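Local coordinates for beta-L-arabinobiosidase (Bacteroides thetaiotaomicron, PDB 5MQR), which is a multidomain glycosidase probably active as a beta-L-arabinobiosidase, belonging to the machinery with which a gut bacterium breaks down complex plant pectin, at residues S880-G888 with L922-P930; Y903-M911 with F961-L970. All coordinates share one frame; numbering follows the deposited sequence.

Interaction 1. Residues S880-G888 with L922-P930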
loop_
_atom_site.group_PDB
_atom_site.type_symbol
_atom_site.label_atom_id
_atom_site.label_comp_id
_atom_site.label_asym_id
_atom_site.label_seq_id
_atom_site.Cartn_x
_atom_site.Cartn_y
_atom_site.Cartn_z
ATOM N N SER A 880 17.080 -53.251 4.098
ATOM C CA SER A 880 16.220 -52.097 4.358
ATOM C C SER A 880 15.190 -52.418 5.430
ATOM O O SER A 880 14.815 -53.571 5.611
ATOM C CB SER A 880 15.496 -51.658 3.092
ATOM O OG SER A 880 14.871 -50.412 3.300
ATOM N N ALA A 881 14.742 -51.394 6.141
ATOM C CA ALA A 881 13.663 -51.551 7.098
ATOM C C ALA A 881 12.334 -51.794 6.400
ATOM O O ALA A 881 11.405 -52.258 7.051
ATOM C CB ALA A 881 13.561 -50.347 8.007
ATOM N N ASN A 882 12.255 -51.489 5.098
ATOM C CA ASN A 882 11.053 -51.708 4.297
ATOM C C ASN A 882 9.827 -51.087 4.941
ATOM O O ASN A 882 8.807 -51.757 5.119
ATOM C CB ASN A 882 10.819 -53.198 4.045
ATOM C CG ASN A 882 11.843 -53.791 3.116
ATOM O OD1 ASN A 882 12.243 -53.175 2.122
ATOM N ND2 ASN A 882 12.262 -55.004 3.415
ATOM N N VAL A 883 9.978 -49.814 5.328
ATOM C CA VAL A 883 8.893 -48.982 5.805
ATOM C C VAL A 883 9.139 -47.542 5.358
ATOM O O VAL A 883 10.225 -46.983 5.564
ATOM C CB VAL A 883 8.715 -49.089 7.343
ATOM C CG1 VAL A 883 9.976 -48.715 8.111
ATOM C CG2 VAL A 883 7.515 -48.259 7.801
ATOM N N ARG A 884 8.141 -46.960 4.706
ATOM C CA ARG A 884 8.187 -45.561 4.339
ATOM C C ARG A 884 7.803 -44.742 5.571
ATOM O O ARG A 884 6.690 -44.906 6.120
ATOM C CB ARG A 884 7.230 -45.252 3.196
ATOM C CG ARG A 884 7.477 -46.017 1.906
ATOM C CD ARG A 884 6.552 -45.471 0.834
ATOM N NE ARG A 884 6.669 -46.152 -0.453
ATOM C CZ ARG A 884 6.174 -47.356 -0.746
ATOM N NH1 ARG A 884 5.521 -48.079 0.165
ATOM N NH2 ARG A 884 6.351 -47.847 -1.965
ATOM N N GLU A 885 8.722 -43.883 6.003
ATOM C CA GLU A 885 8.503 -43.016 7.173
ATOM C C GLU A 885 8.690 -41.559 6.781
ATOM O O GLU A 885 9.268 -41.261 5.748
ATOM C CB GLU A 885 9.463 -43.391 8.313
ATOM C CG GLU A 885 9.250 -44.796 8.867
ATOM C CD GLU A 885 10.344 -45.239 9.829
ATOM O OE1 GLU A 885 11.549 -45.185 9.476
ATOM O OE2 GLU A 885 9.992 -45.644 10.955
ATOM N N ALA A 886 8.233 -40.656 7.635
ATOM C CA ALA A 886 8.414 -39.224 7.385
ATOM C C ALA A 886 9.897 -38.866 7.299
ATOM O O ALA A 886 10.257 -37.921 6.571
ATOM C CB ALA A 886 7.739 -38.390 8.471
ATOM N N ILE A 887 10.740 -39.622 8.030
ATOM C CA ILE A 887 12.177 -39.377 8.008
ATOM C C ILE A 887 12.769 -39.534 6.612
ATOM O O ILE A 887 13.799 -38.968 6.337
ATOM C CB ILE A 887 12.993 -40.213 9.027
ATOM C CG1 ILE A 887 12.865 -41.722 8.780
ATOM C CG2 ILE A 887 12.592 -39.837 10.444
ATOM C CD1 ILE A 887 13.906 -42.557 9.529
ATOM N N GLY A 888 12.109 -40.282 5.735
ATOM C CA GLY A 888 12.544 -40.415 4.341
ATOM C C GLY A 888 12.480 -39.145 3.496
ATOM O O GLY A 888 13.024 -39.122 2.380
ATOM N N LEU A 922 0.024 -34.963 8.372
ATOM C CA LEU A 922 1.031 -35.898 7.871
ATOM C C LEU A 922 1.443 -36.857 8.968
ATOM O O LEU A 922 1.810 -36.427 10.073
ATOM C CB LEU A 922 2.272 -35.148 7.375
ATOM C CG LEU A 922 2.008 -34.186 6.218
ATOM C CD1 LEU A 922 3.129 -33.181 6.106
ATOM C CD2 LEU A 922 1.824 -34.903 4.898
ATOM N N THR A 923 1.363 -38.149 8.667
ATOM C CA THR A 923 1.724 -39.193 9.613
ATOM C C THR A 923 3.254 -39.317 9.639
ATOM O O THR A 923 3.954 -38.782 8.750
ATOM C CB THR A 923 1.104 -40.525 9.204
ATOM O OG1 THR A 923 1.416 -40.781 7.830
ATOM C CG2 THR A 923 -0.406 -40.514 9.387
ATOM N N THR A 924 3.761 -39.959 10.690
ATOM C CA THR A 924 5.195 -40.258 10.815
ATOM C C THR A 924 5.598 -41.560 10.128
ATOM O O THR A 924 6.782 -41.833 10.011
ATOM C CB THR A 924 5.651 -40.329 12.276
ATOM O OG1 THR A 924 4.625 -40.930 13.082
ATOM C CG2 THR A 924 5.971 -38.940 12.791
ATOM N N ALA A 925 4.619 -42.342 9.681
ATOM C CA ALA A 925 4.860 -43.605 9.004
ATOM C C ALA A 925 3.709 -43.862 8.062
ATOM O O ALA A 925 2.577 -43.409 8.293
ATOM C CB ALA A 925 4.974 -44.743 10.013
ATOM N N GLU A 926 3.988 -44.566 6.983
ATOM C CA GLU A 926 2.961 -44.800 5.981
ATOM C C GLU A 926 1.786 -45.572 6.590
ATOM O O GLU A 926 1.972 -46.574 7.272
ATOM C CB GLU A 926 3.545 -45.522 4.760
ATOM C CG GLU A 926 4.150 -46.888 5.064
ATOM C CD GLU A 926 4.795 -47.534 3.876
ATOM O OE1 GLU A 926 4.432 -47.218 2.721
ATOM O OE2 GLU A 926 5.674 -48.385 4.120
ATOM N N ARG A 927 0.574 -45.108 6.321
ATOM C CA ARG A 927 -0.628 -45.683 6.938
ATOM C C ARG A 927 -0.905 -47.147 6.537
ATOM O O ARG A 927 -1.518 -47.893 7.312
ATOM C CB ARG A 927 -1.822 -44.789 6.652
ATOM C CG ARG A 927 -1.666 -43.432 7.322
ATOM C CD ARG A 927 -2.782 -42.484 6.951
ATOM N NE ARG A 927 -4.025 -42.822 7.633
ATOM C CZ ARG A 927 -5.247 -42.437 7.251
ATOM N NH1 ARG A 927 -5.445 -41.683 6.165
ATOM N NH2 ARG A 927 -6.295 -42.819 7.967
ATOM N N ARG A 928 -0.436 -47.551 5.348
ATOM C CA ARG A 928 -0.532 -48.947 4.870
ATOM C C ARG A 928 0.301 -49.974 5.626
ATOM O O ARG A 928 0.085 -51.175 5.464
ATOM C CB ARG A 928 -0.133 -49.043 3.385
ATOM C CG ARG A 928 1.339 -48.746 3.074
ATOM C CD ARG A 928 1.652 -49.061 1.620
ATOM N NE ARG A 928 0.983 -48.131 0.715
ATOM C CZ ARG A 928 1.404 -46.894 0.435
ATOM N NH1 ARG A 928 2.516 -46.393 0.975
ATOM N NH2 ARG A 928 0.711 -46.146 -0.410
ATOM N N HIS A 929 1.288 -49.533 6.396
ATOM C CA HIS A 929 2.205 -50.475 6.983
ATOM C C HIS A 929 1.533 -51.260 8.124
ATOM O O HIS A 929 0.884 -50.659 8.992
ATOM C CB HIS A 929 3.489 -49.804 7.454
ATOM C CG HIS A 929 4.603 -50.771 7.652
ATOM N ND1 HIS A 929 4.810 -51.409 8.847
ATOM C CD2 HIS A 929 5.537 -51.248 6.800
ATOM C CE1 HIS A 929 5.830 -52.239 8.734
ATOM N NE2 HIS A 929 6.295 -52.155 7.501
ATOM N N PRO A 930 1.670 -52.607 8.114
ATOM C CA PRO A 930 0.977 -53.404 9.137
ATOM C C PRO A 930 1.372 -53.092 10.582
ATOM O O PRO A 930 0.592 -53.347 11.484
ATOM C CB PRO A 930 1.353 -54.866 8.783
ATOM C CG PRO A 930 1.859 -54.834 7.369
ATOM C CD PRO A 930 2.396 -53.452 7.138
HETATM O O HOH W 1 8.939 -53.252 7.663
HETATM O O HOH W 2 9.255 -40.953 10.887
#

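Interaction 2. Residues Y903-M911 with F961-L970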
loop_
_atom_site.group_PDB
_atom_site.type_symbol
_atom_site.label_atom_id
_atom_site.label_comp_id
_atom_site.label_asym_id
_atom_site.label_seq_id
_atom_site.Cartn_x
_atom_site.Cartn_y
_atom_site.Cartn_z
ATOM N N TYR A 903 13.704 -39.862 -7.989
ATOM C CA TYR A 903 13.435 -39.537 -6.571
ATOM C C TYR A 903 12.074 -38.866 -6.355
ATOM O O TYR A 903 11.512 -39.021 -5.280
ATOM C CB TYR A 903 14.555 -38.707 -5.948
ATOM C CG TYR A 903 15.910 -39.362 -6.001
ATOM C CD1 TYR A 903 16.145 -40.577 -5.367
ATOM C CD2 TYR A 903 16.976 -38.760 -6.681
ATOM C CE1 TYR A 903 17.392 -41.175 -5.416
ATOM C CE2 TYR A 903 18.222 -39.356 -6.737
ATOM C CZ TYR A 903 18.430 -40.562 -6.101
ATOM O OH TYR A 903 19.678 -41.166 -6.172
ATOM N N GLU A 904 11.561 -38.152 -7.368
ATOM C CA GLU A 904 10.238 -37.449 -7.315
ATOM C C GLU A 904 9.127 -38.311 -6.749
ATOM O O GLU A 904 8.325 -37.863 -5.939
ATOM C CB GLU A 904 9.732 -37.010 -8.709
ATOM C CG GLU A 904 10.384 -35.778 -9.323
ATOM C CD GLU A 904 9.549 -35.105 -10.441
ATOM O OE1 GLU A 904 8.293 -35.206 -10.457
ATOM O OE2 GLU A 904 10.171 -34.427 -11.306
ATOM N N VAL A 905 9.073 -39.545 -7.218
ATOM C CA VAL A 905 7.962 -40.426 -6.920
ATOM C C VAL A 905 7.729 -40.590 -5.400
ATOM O O VAL A 905 6.599 -40.778 -4.997
ATOM C CB VAL A 905 8.143 -41.774 -7.641
ATOM C CG1 VAL A 905 9.225 -42.588 -6.972
ATOM C CG2 VAL A 905 6.847 -42.561 -7.680
ATOM N N ALA A 906 8.768 -40.467 -4.567
ATOM C CA ALA A 906 8.607 -40.450 -3.097
ATOM C C ALA A 906 7.556 -39.455 -2.582
ATOM O O ALA A 906 6.821 -39.725 -1.636
ATOM C CB ALA A 906 9.948 -40.182 -2.414
ATOM N N TRP A 907 7.495 -38.308 -3.237
ATOM C CA TRP A 907 6.588 -37.252 -2.847
ATOM C C TRP A 907 5.112 -37.541 -3.162
ATOM O O TRP A 907 4.234 -36.834 -2.662
ATOM C CB TRP A 907 7.038 -35.921 -3.465
ATOM C CG TRP A 907 8.261 -35.415 -2.807
ATOM C CD1 TRP A 907 9.526 -35.445 -3.290
ATOM C CD2 TRP A 907 8.330 -34.814 -1.528
ATOM N NE1 TRP A 907 10.397 -34.899 -2.381
ATOM C CE2 TRP A 907 9.685 -34.493 -1.288
ATOM C CE3 TRP A 907 7.382 -34.513 -0.553
ATOM C CZ2 TRP A 907 10.112 -33.885 -0.107
ATOM C CZ3 TRP A 907 7.804 -33.906 0.626
ATOM C CH2 TRP A 907 9.158 -33.592 0.833
ATOM N N LYS A 908 4.831 -38.575 -3.953
ATOM C CA LYS A 908 3.446 -38.965 -4.211
ATOM C C LYS A 908 2.743 -39.432 -2.943
ATOM O O LYS A 908 1.526 -39.310 -2.843
ATOM C CB LYS A 908 3.351 -40.049 -5.290
ATOM C CG LYS A 908 3.710 -39.533 -6.665
ATOM C CD LYS A 908 3.453 -40.549 -7.769
ATOM C CE LYS A 908 3.697 -39.891 -9.125
ATOM N NZ LYS A 908 3.279 -40.757 -10.271
ATOM N N GLU A 909 3.508 -39.924 -1.970
ATOM C CA GLU A 909 2.929 -40.435 -0.730
ATOM C C GLU A 909 2.321 -39.348 0.155
ATOM O O GLU A 909 1.559 -39.643 1.056
ATOM C CB GLU A 909 3.957 -41.255 0.047
ATOM C CG GLU A 909 4.501 -42.432 -0.741
ATOM C CD GLU A 909 3.388 -43.331 -1.268
ATOM O OE1 GLU A 909 2.679 -43.918 -0.422
ATOM O OE2 GLU A 909 3.214 -43.428 -2.515
ATOM N N ILE A 910 2.635 -38.099 -0.131
ATOM C CA ILE A 910 2.005 -36.971 0.529
ATOM C C ILE A 910 0.492 -36.924 0.237
ATOM O O ILE A 910 -0.294 -36.522 1.107
ATOM C CB ILE A 910 2.705 -35.651 0.129
ATOM C CG1 ILE A 910 4.149 -35.629 0.627
ATOM C CG2 ILE A 910 1.988 -34.430 0.673
ATOM C CD1 ILE A 910 4.353 -35.756 2.124
HETATM N N MSE A 911 0.086 -37.368 -0.954
HETATM C CA MSE A 911 -1.313 -37.243 -1.380
HETATM C C MSE A 911 -2.049 -38.546 -1.317
HETATM O O MSE A 911 -3.170 -38.622 -1.781
HETATM C CB MSE A 911 -1.339 -36.730 -2.816
HETATM C CG MSE A 911 -0.411 -35.524 -2.992
HETATM SE SE MSE A 911 -0.307 -35.080 -4.902
HETATM C CE MSE A 911 1.011 -36.445 -5.409
ATOM N N PHE A 961 11.923 -28.875 -2.091
ATOM C CA PHE A 961 11.652 -29.662 -3.274
ATOM C C PHE A 961 10.890 -28.827 -4.286
ATOM O O PHE A 961 11.267 -28.789 -5.447
ATOM C CB PHE A 961 10.832 -30.887 -2.906
ATOM C CG PHE A 961 10.560 -31.813 -4.054
ATOM C CD1 PHE A 961 11.613 -32.464 -4.716
ATOM C CD2 PHE A 961 9.234 -32.119 -4.423
ATOM C CE1 PHE A 961 11.341 -33.347 -5.741
ATOM C CE2 PHE A 961 8.971 -33.011 -5.445
ATOM C CZ PHE A 961 10.019 -33.607 -6.109
HETATM N N MSE A 962 9.855 -28.129 -3.832
HETATM C CA MSE A 962 9.034 -27.327 -4.746
HETATM C C MSE A 962 9.744 -26.102 -5.272
HETATM O O MSE A 962 9.507 -25.682 -6.415
HETATM C CB MSE A 962 7.736 -26.951 -4.067
HETATM C CG MSE A 962 6.865 -28.198 -3.962
HETATM SE SE MSE A 962 5.231 -27.800 -2.940
HETATM C CE MSE A 962 4.301 -26.859 -4.391
ATOM N N ASN A 963 10.619 -25.517 -4.465
ATOM C CA ASN A 963 11.406 -24.373 -4.905
ATOM C C ASN A 963 12.619 -24.725 -5.763
ATOM O O ASN A 963 12.909 -23.994 -6.695
ATOM C CB ASN A 963 11.898 -23.548 -3.713
ATOM C CG ASN A 963 10.864 -22.592 -3.213
ATOM O OD1 ASN A 963 10.808 -21.455 -3.679
ATOM N ND2 ASN A 963 10.021 -23.039 -2.273
ATOM N N ASN A 964 13.332 -25.809 -5.440
ATOM C CA ASN A 964 14.676 -26.021 -5.982
ATOM C C ASN A 964 14.767 -27.146 -7.006
ATOM O O ASN A 964 15.798 -27.300 -7.618
ATOM C CB ASN A 964 15.682 -26.259 -4.840
ATOM C CG ASN A 964 15.722 -25.119 -3.850
ATOM O OD1 ASN A 964 15.496 -23.969 -4.203
ATOM N ND2 ASN A 964 16.000 -25.431 -2.599
ATOM N N TYR A 965 13.695 -27.910 -7.212
ATOM C CA TYR A 965 13.737 -29.097 -8.068
ATOM C C TYR A 965 12.698 -28.949 -9.194
ATOM O O TYR A 965 11.607 -28.447 -8.947
ATOM C CB TYR A 965 13.465 -30.370 -7.251
ATOM C CG TYR A 965 14.568 -30.744 -6.272
ATOM C CD1 TYR A 965 14.813 -29.982 -5.123
ATOM C CD2 TYR A 965 15.357 -31.883 -6.482
ATOM C CE1 TYR A 965 15.825 -30.331 -4.231
ATOM C CE2 TYR A 965 16.361 -32.232 -5.605
ATOM C CZ TYR A 965 16.592 -31.453 -4.481
ATOM O OH TYR A 965 17.592 -31.806 -3.617
ATOM N N PRO A 966 13.046 -29.363 -10.430
ATOM C CA PRO A 966 12.064 -29.364 -11.513
ATOM C C PRO A 966 11.158 -30.572 -11.309
ATOM O O PRO A 966 11.589 -31.707 -11.379
ATOM C CB PRO A 966 12.920 -29.503 -12.775
ATOM C CG PRO A 966 14.125 -30.280 -12.321
ATOM C CD PRO A 966 14.312 -30.003 -10.840
ATOM N N GLN A 967 9.900 -30.313 -11.077
ATOM C CA GLN A 967 9.103 -31.180 -10.268
ATOM C C GLN A 967 7.679 -31.059 -10.742
ATOM O O GLN A 967 7.186 -29.963 -10.877
ATOM C CB GLN A 967 9.287 -30.628 -8.866
ATOM C CG GLN A 967 8.511 -31.246 -7.769
ATOM C CD GLN A 967 7.076 -30.831 -7.720
ATOM O OE1 GLN A 967 6.222 -31.689 -7.702
ATOM N NE2 GLN A 967 6.799 -29.536 -7.682
ATOM N N THR A 968 7.019 -32.176 -11.008
ATOM C CA THR A 968 5.644 -32.154 -11.540
ATOM C C THR A 968 4.645 -32.924 -10.658
ATOM O O THR A 968 3.496 -33.108 -11.054
ATOM C CB THR A 968 5.601 -32.742 -12.972
ATOM O OG1 THR A 968 6.183 -34.047 -12.945
ATOM C CG2 THR A 968 6.389 -31.856 -13.966
ATOM N N VAL A 969 5.062 -33.341 -9.469
ATOM C CA VAL A 969 4.222 -34.164 -8.605
ATOM C C VAL A 969 3.287 -33.344 -7.679
ATOM O O VAL A 969 2.140 -33.708 -7.476
ATOM C CB VAL A 969 5.111 -35.165 -7.831
ATOM C CG1 VAL A 969 4.379 -35.817 -6.668
ATOM C CG2 VAL A 969 5.607 -36.243 -8.789
ATOM N N LEU A 970 3.773 -32.235 -7.149
ATOM C CA LEU A 970 3.086 -31.472 -6.129
ATOM C C LEU A 970 2.714 -30.068 -6.624
ATOM O O LEU A 970 3.559 -29.358 -7.157
ATOM C CB LEU A 970 3.998 -31.331 -4.919
ATOM C CG LEU A 970 4.384 -32.613 -4.192
ATOM C CD1 LEU A 970 5.372 -32.285 -3.087
ATOM C CD2 LEU A 970 3.139 -33.285 -3.628
#

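Interaction 1. Residues S880-G888 with L922-P930
Glu926 CG stands between its backbone N and carbonyl carbon (chi1 60°), and the chain then extends so that the carboxylate reaches Arg884, whose CG lies beside its backbone N and whose side chain runs out straight to NE. The two side chains pass at a slant, and the two carboxylate oxygens take separate jobs. Glu926 OE2 accepts a bond from Arg884 N at 2.9 Å, almost straight (173°) and arriving from above the carboxylate plane. Glu926 OE1 is the shared centre of a salt-bridge network: it offers its syn lone pair to Arg884 NH1, 2.9 Å away in the guanidinium plane, and takes Arg928 NH1 at 2.7 Å, nearly along its C-O axis. Glu926 N returns a bond to Arg884 O, and Ala886 N reaches Thr924 O at 3.0 Å, flanking a single beta bridge between Glu885 and Ala925. Val883 CG2 sits over one face of the His929 imidazole, 3.9 Å from its centroid, a CH-pi contact; Pro930 CD covers the opposite face. Water 1 links Ala881 O to His929 NE2. The contact joins two loops of the glycoside hydrolase domain, with Ala886 resting on Thr954 of helix 948-964. Because one buried carboxylate is shared by two guanidinium groups and a backbone N-H, Glu926 is probably ionised, and its charge, with that of Glu909 on Arg928, would offset the approach of the two arginines.

Interaction 2. Residues Y903-M911 with F961-L970
Trp907 and Phe961 form an offset face-to-face stack where the irregular helical segment after helix 901-904 meets the end of helix 948-964, within the MGH1-like glycoside hydrolase domain, which is expected from its family to be an (alpha/alpha)6 barrel of the six-hairpin type. The five-membered ring of the indole lies over the phenyl ring, centroids 3.8 Å apart and planes 19° from parallel, and the two side chains run in opposite directions. Phe961 CG is anti to its backbone N (chi1 -177°), which carries the ring out from the last turn of the helix so that its face meets Trp907 CD1; that atom stands over the centre of the phenyl ring. Tyr889 stacks on Trp907 as well, and Trp892 meets both rings edge-to-face, so the pair belongs to a larger aromatic cluster. Glu904 comes to the same phenyl ring at its edge, with Glu904 CG 3.9 Å from Phe961 CZ and the carboxylate plane steeply inclined to the ring. Glu904 OE1 receives a long, weak but straight bond from Thr968 N at 3.3 Å, and another weak one from Thr968 OG1. Val969 slides past Glu904 in the reverse direction, and Val969 CG1 touches Lys908 CG. Leu970 crosses Trp907 at about a right angle, with Leu970 CD1 3.9 Å from the indole atom Trp907 CE3. The selenomethionine methyl, Met911 CE, lies 3.7 Å from Val969 CG1.

Interactions 1 and 2 have centres about 17 Å apart in one glycoside hydrolase domain, and their segments alternate along the chain. They meet directly through a charged pair: Arg928 NH1, already bound to Glu926 in interaction 1, also forms a salt bridge with Glu909 OE1 of segment 903-911 at 2.8 Å. Arg884 CD packs on Glu909 CG beside it. Leu922 CD2 touches Ile910 CD1 at 3.8 Å. Helix 948-964 is common to both: Ala886 touches its Thr954 and Thr924 its Ala950, and it carries the stacking Phe961 in its last turn. Ethanediol lies near Arg884 and triethylene glycol near Arg928, both probably crystallisation additives.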